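Local coordinates for DNA/pantothenate metabolism flavoprotein (Streptomyces sparsogenes DSM 40356, PDB 7CFU) that binds flavin mononucleotide and probably catalyses the FMN-dependent oxidative decarboxylation of a cysteine, as in related peptide-modifying flavoproteins, at residues W26-S31 and V35-V40; A107-L112 and A143-K148. One frame throughout, in Å; residues are numbered along the deposited sequence.

Interaction 1: W26-S31 and V35-V40; sequences WGVCGS and VAVPHV. With FMN (flavin mononucleotide), chain Y.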
# COMPACT_ATOMS: atom_id res chain seq x y z
N TRP A 26 4.77 -13.51 -31.38
CA TRP A 26 5.09 -14.72 -30.63
C TRP A 26 4.41 -14.68 -29.26
O TRP A 26 4.80 -13.89 -28.39
CB TRP A 26 6.60 -14.86 -30.50
CG TRP A 26 7.11 -16.03 -29.76
CD1 TRP A 26 6.39 -17.05 -29.21
CD2 TRP A 26 8.48 -16.30 -29.45
NE1 TRP A 26 7.23 -17.94 -28.57
CE2 TRP A 26 8.52 -17.50 -28.72
CE3 TRP A 26 9.68 -15.65 -29.74
CZ2 TRP A 26 9.71 -18.06 -28.27
CZ3 TRP A 26 10.86 -16.20 -29.30
CH2 TRP A 26 10.87 -17.40 -28.57
N GLY A 27 3.40 -15.52 -29.05
CA GLY A 27 2.72 -15.60 -27.76
C GLY A 27 3.30 -16.68 -26.86
O GLY A 27 3.58 -17.79 -27.30
N VAL A 28 3.42 -16.36 -25.57
CA VAL A 28 4.04 -17.25 -24.59
C VAL A 28 3.04 -17.50 -23.46
O VAL A 28 2.57 -16.55 -22.82
CB VAL A 28 5.35 -16.68 -24.01
CG1 VAL A 28 5.95 -17.65 -23.01
CG2 VAL A 28 6.36 -16.38 -25.12
N CYS A 29 2.73 -18.77 -23.21
CA CYS A 29 1.81 -19.14 -22.15
C CYS A 29 2.58 -19.72 -20.97
O CYS A 29 3.77 -20.03 -21.06
CB CYS A 29 0.77 -20.13 -22.66
SG CYS A 29 -0.17 -19.55 -24.09
N GLY A 30 1.88 -19.86 -19.84
CA GLY A 30 2.49 -20.32 -18.61
C GLY A 30 2.72 -21.82 -18.56
O GLY A 30 2.02 -22.53 -17.83
N SER A 31 3.68 -22.31 -19.35
CA SER A 31 4.03 -23.72 -19.40
C SER A 31 5.48 -23.90 -18.94
O SER A 31 6.29 -22.98 -19.06
CB SER A 31 3.86 -24.26 -20.83
OG SER A 31 4.64 -25.43 -21.04
N VAL A 35 10.77 -21.96 -20.51
CA VAL A 35 12.22 -21.85 -20.34
C VAL A 35 12.95 -21.99 -21.67
O VAL A 35 14.13 -21.65 -21.76
CB VAL A 35 12.76 -22.89 -19.33
CG1 VAL A 35 12.15 -22.68 -17.98
CG2 VAL A 35 12.50 -24.32 -19.81
N ALA A 36 12.28 -22.50 -22.70
CA ALA A 36 12.90 -22.64 -24.02
C ALA A 36 12.89 -21.36 -24.84
O ALA A 36 13.48 -21.34 -25.92
CB ALA A 36 12.21 -23.76 -24.80
N VAL A 37 12.25 -20.29 -24.36
CA VAL A 37 12.13 -19.07 -25.17
C VAL A 37 13.48 -18.50 -25.58
O VAL A 37 13.64 -18.14 -26.76
CB VAL A 37 11.24 -18.04 -24.45
CG1 VAL A 37 11.41 -16.66 -25.06
CG2 VAL A 37 9.78 -18.44 -24.52
N PRO A 38 14.49 -18.39 -24.70
CA PRO A 38 15.79 -17.89 -25.19
C PRO A 38 16.39 -18.74 -26.30
O PRO A 38 16.86 -18.19 -27.30
CB PRO A 38 16.66 -17.90 -23.92
CG PRO A 38 15.68 -17.78 -22.80
CD PRO A 38 14.48 -18.57 -23.24
N HIS A 39 16.36 -20.06 -26.14
CA HIS A 39 16.88 -20.96 -27.17
C HIS A 39 16.11 -20.81 -28.48
O HIS A 39 16.72 -20.75 -29.56
CB HIS A 39 16.81 -22.40 -26.66
CG HIS A 39 17.45 -23.40 -27.57
ND1 HIS A 39 16.79 -23.98 -28.63
CD2 HIS A 39 18.70 -23.92 -27.57
CE1 HIS A 39 17.61 -24.82 -29.24
NE2 HIS A 39 18.77 -24.80 -28.62
N VAL A 40 14.78 -20.76 -28.42
CA VAL A 40 13.99 -20.60 -29.64
C VAL A 40 14.26 -19.24 -30.28
O VAL A 40 14.31 -19.12 -31.51
CB VAL A 40 12.49 -20.79 -29.33
CG1 VAL A 40 11.65 -20.48 -30.56
CG2 VAL A 40 12.22 -22.21 -28.86
N1 FMN Y . -0.22 -26.04 -18.07
C2 FMN Y . -0.11 -26.68 -19.29
O2 FMN Y . -1.12 -26.85 -19.96
N3 FMN Y . 1.12 -27.10 -19.75
C4 FMN Y . 2.25 -26.90 -18.99
O4 FMN Y . 3.34 -27.29 -19.40
C4A FMN Y . 2.14 -26.27 -17.75
N5 FMN Y . 3.26 -26.06 -16.98
C5A FMN Y . 3.14 -25.41 -15.76
C6 FMN Y . 4.28 -25.21 -15.00
C7 FMN Y . 4.18 -24.57 -13.77
C7M FMN Y . 5.42 -24.34 -12.94
C8 FMN Y . 2.94 -24.14 -13.31
C8M FMN Y . 2.85 -23.45 -11.97
C9 FMN Y . 1.79 -24.35 -14.08
C9A FMN Y . 1.90 -24.99 -15.31
N10 FMN Y . 0.78 -25.22 -16.09
C10 FMN Y . 0.90 -25.84 -17.30
C1' FMN Y . -0.57 -24.76 -15.63
C2' FMN Y . -0.87 -23.43 -16.29
O2' FMN Y . 0.15 -22.49 -15.97
C3' FMN Y . -2.26 -22.96 -15.88
O3' FMN Y . -3.23 -23.79 -16.49
C4' FMN Y . -2.52 -21.48 -16.20
O4' FMN Y . -3.81 -21.12 -15.75
C5' FMN Y . -2.41 -21.21 -17.69
O5' FMN Y . -2.42 -19.81 -17.91
P FMN Y . -2.28 -19.21 -19.39
O1P FMN Y . -3.12 -17.95 -19.48
O2P FMN Y . -0.83 -18.99 -19.64
O3P FMN Y . -2.80 -20.16 -20.44
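The indole of Trp26 reaches from its strand to the N-terminal part of helix 37-48, where it lodges its six-membered ring between Val37 and Val40. With CG anti to the backbone N (chi1 180°), the side chain extends far enough for CH2 to come 3.6 Å from Val37 CG1 and 3.7 Å from Val40 CG1. The carbonyl oxygen Val37 O meets the ring at its edge, near the ring plane, 3.4 Å from Trp26 CH2. At the other end of the indole, NE1 is hydrogen-bonded to Leu105 O on the adjacent strand, which fixes the rotation of the ring. Val28, two residues further along, meets Val37 tip to tip, with CG2 of each 4.0 Å apart. An alanine in place of Trp26 would probably leave a gap between Val37 and Val40 and deprive Leu105 O of its indole donor. Beyond the strand the chain turns to the cofactor: Gly30, the centre of an inverse gamma turn, gives its N-H to phosphate oxygen O2P of FMN at 2.9 Å and its carbonyl O accepts from the ribityl O2', while Ser31 OG donates to flavin O4 at 2.8 Å. Strand 23-28 runs between the parallel strands 52-57 and 101-107, and this contact seats helix 37-48 upon it within the beta-alpha-beta unit that ends in strand 52-57.

Interaction 2: A107-L112 and A143-K148; sequences ATANFL and AAMWSK. With FMN (flavin mononucleotide), chain Y.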
# COMPACT_ATOMS: atom_id res chain seq x y z
N ALA A 107 2.23 -23.21 -25.85
CA ALA A 107 0.83 -23.00 -25.55
C ALA A 107 0.43 -23.93 -24.42
O ALA A 107 0.92 -25.05 -24.32
CB ALA A 107 -0.05 -23.25 -26.78
N THR A 108 -0.44 -23.44 -23.54
CA THR A 108 -0.99 -24.29 -22.50
C THR A 108 -2.23 -24.99 -23.01
O THR A 108 -2.82 -24.60 -24.02
CB THR A 108 -1.36 -23.46 -21.28
OG1 THR A 108 -2.11 -22.33 -21.73
CG2 THR A 108 -0.09 -22.99 -20.54
N ALA A 109 -2.63 -26.05 -22.30
CA ALA A 109 -3.96 -26.62 -22.53
C ALA A 109 -5.03 -25.54 -22.39
O ALA A 109 -5.97 -25.48 -23.19
CB ALA A 109 -4.22 -27.77 -21.56
N ASN A 110 -4.88 -24.67 -21.39
CA ASN A 110 -5.80 -23.55 -21.21
C ASN A 110 -5.92 -22.73 -22.49
O ASN A 110 -7.03 -22.39 -22.92
CB ASN A 110 -5.30 -22.66 -20.06
CG ASN A 110 -6.27 -21.57 -19.68
OD1 ASN A 110 -7.46 -21.83 -19.46
ND2 ASN A 110 -5.77 -20.34 -19.61
N PHE A 111 -4.79 -22.41 -23.11
CA PHE A 111 -4.82 -21.64 -24.35
C PHE A 111 -5.60 -22.36 -25.44
O PHE A 111 -6.39 -21.73 -26.16
CB PHE A 111 -3.40 -21.34 -24.85
CG PHE A 111 -3.39 -20.66 -26.18
CD1 PHE A 111 -3.27 -21.39 -27.35
CD2 PHE A 111 -3.55 -19.28 -26.26
CE1 PHE A 111 -3.30 -20.76 -28.58
CE2 PHE A 111 -3.58 -18.65 -27.49
CZ PHE A 111 -3.45 -19.39 -28.65
N LEU A 112 -5.38 -23.67 -25.60
CA LEU A 112 -6.12 -24.42 -26.61
C LEU A 112 -7.62 -24.27 -26.42
O LEU A 112 -8.36 -24.05 -27.39
CB LEU A 112 -5.75 -25.90 -26.55
CG LEU A 112 -4.31 -26.31 -26.81
CD1 LEU A 112 -4.17 -27.82 -26.67
CD2 LEU A 112 -3.89 -25.85 -28.19
N ALA A 143 1.20 -36.11 -20.10
CA ALA A 143 0.44 -37.09 -20.87
C ALA A 143 -1.00 -37.20 -20.40
O ALA A 143 -1.91 -37.38 -21.21
CB ALA A 143 1.13 -38.45 -20.81
N ALA A 144 -1.23 -37.11 -19.09
CA ALA A 144 -2.60 -37.18 -18.58
C ALA A 144 -3.46 -36.06 -19.15
O ALA A 144 -4.62 -36.29 -19.52
CB ALA A 144 -2.59 -37.15 -17.05
N MET A 145 -2.92 -34.83 -19.21
CA MET A 145 -3.68 -33.69 -19.71
C MET A 145 -3.91 -33.80 -21.22
O MET A 145 -5.01 -33.55 -21.71
CB MET A 145 -2.93 -32.38 -19.38
CG MET A 145 -2.66 -32.17 -17.87
SD MET A 145 -1.45 -30.87 -17.51
CE MET A 145 -2.35 -29.43 -18.10
N TRP A 146 -2.87 -34.18 -21.97
CA TRP A 146 -2.99 -34.30 -23.41
C TRP A 146 -4.02 -35.36 -23.81
O TRP A 146 -4.66 -35.23 -24.86
CB TRP A 146 -1.62 -34.64 -24.01
CG TRP A 146 -1.61 -34.71 -25.51
CD1 TRP A 146 -1.47 -35.84 -26.27
CD2 TRP A 146 -1.73 -33.61 -26.43
NE1 TRP A 146 -1.49 -35.51 -27.61
CE2 TRP A 146 -1.65 -34.15 -27.74
CE3 TRP A 146 -1.89 -32.23 -26.28
CZ2 TRP A 146 -1.73 -33.36 -28.88
CZ3 TRP A 146 -1.97 -31.44 -27.42
CH2 TRP A 146 -1.89 -32.01 -28.71
N SER A 147 -4.22 -36.39 -22.99
CA SER A 147 -5.14 -37.47 -23.33
C SER A 147 -6.59 -37.15 -22.98
O SER A 147 -7.47 -37.95 -23.29
CB SER A 147 -4.75 -38.75 -22.61
OG SER A 147 -5.13 -38.67 -21.24
N LYS A 148 -6.85 -36.03 -22.31
CA LYS A 148 -8.22 -35.72 -21.93
C LYS A 148 -9.06 -35.48 -23.17
O LYS A 148 -8.59 -34.87 -24.13
CB LYS A 148 -8.25 -34.49 -21.02
CG LYS A 148 -7.83 -34.80 -19.59
CD LYS A 148 -8.80 -35.78 -18.93
CE LYS A 148 -8.55 -35.88 -17.43
NZ LYS A 148 -7.17 -36.36 -17.14
N1 FMN Y . -0.22 -26.04 -18.07
C2 FMN Y . -0.11 -26.68 -19.29
O2 FMN Y . -1.12 -26.85 -19.96
N3 FMN Y . 1.12 -27.10 -19.75
C4 FMN Y . 2.25 -26.90 -18.99
O4 FMN Y . 3.34 -27.29 -19.40
C4A FMN Y . 2.14 -26.27 -17.75
N5 FMN Y . 3.26 -26.06 -16.98
C5A FMN Y . 3.14 -25.41 -15.76
C6 FMN Y . 4.28 -25.21 -15.00
C7 FMN Y . 4.18 -24.57 -13.77
C7M FMN Y . 5.42 -24.34 -12.94
C8 FMN Y . 2.94 -24.14 -13.31
C8M FMN Y . 2.85 -23.45 -11.97
C9 FMN Y . 1.79 -24.35 -14.08
C9A FMN Y . 1.90 -24.99 -15.31
N10 FMN Y . 0.78 -25.22 -16.09
C10 FMN Y . 0.90 -25.84 -17.30
C1' FMN Y . -0.57 -24.76 -15.63
C2' FMN Y . -0.87 -23.43 -16.29
O2' FMN Y . 0.15 -22.49 -15.97
C3' FMN Y . -2.26 -22.96 -15.88
O3' FMN Y . -3.23 -23.79 -16.49
C4' FMN Y . -2.52 -21.48 -16.20
O4' FMN Y . -3.81 -21.12 -15.75
C5' FMN Y . -2.41 -21.21 -17.69
O5' FMN Y . -2.42 -19.81 -17.91
P FMN Y . -2.28 -19.21 -19.39
O1P FMN Y . -3.12 -17.95 -19.48
O2P FMN Y . -0.83 -18.99 -19.64
O3P FMN Y . -2.80 -20.16 -20.44
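Ala109 CB approaches Met145 CE at 4.3 Å, a light apolar touch beside the flavin. Along 107-112, Ala107 ends a central strand and Thr108 takes the N-cap of helix 109-117. Thr108 OG1 lies between the backbone N and the carbonyl carbon (chi1 49°), which lets it both accept from Phe111 N and donate to FMN O3P, the latter at 2.6 Å, so one hydroxyl caps the helix and grips the phosphate. Ala109 N then donates to flavin O2 at 2.9 Å. Asn110 ND2 is the next donor to O3P, at 3.1 Å and nearly straight (169°), while its OD1 is held by Ala120 N of the third subunit. Deeper in, against Val155 and Pro139, Leu112 CD1 comes obliquely to the indole, 4.3 Å from Trp146 CZ3. Met145, bent at chi3 (66°), brings CE to one side of the flavin plane, above the C2-O2 carbonyl and 3.4 Å from O2. A capped helix start that offers a hydroxyl, a side-chain amide and a backbone N-H, together with a methionine from a second helix, forms one wall of the FMN pocket; phosphate binding at a helix N-terminus after a parallel strand is characteristic of Rossmann-like flavoproteins.

Overall arrangement
Interactions 1 and 2 have centres 16 Å apart and meet around a single FMN. They follow one another along the chain, and their first segments continue from the ends of the adjacent parallel strands 23-28 and 101-107. The loop after strand 23-28 packs on the Thr108 cap and the first turn of helix 109-117: Gly30 O lies 3.5 Å from Thr108 CG2, and Cys29 SG lies 3.8 Å from Phe111 CB. Together they supply different phosphate oxygens with donors, while their bonds to the isoalloxazine divide its two carbonyls, O4 going to 26-31 and O2 to 107-112. Thr58, Gln60 and Val140 of the same chain, and Ala120 of the third subunit, add further bonds, making the cofactor site an inter-subunit one.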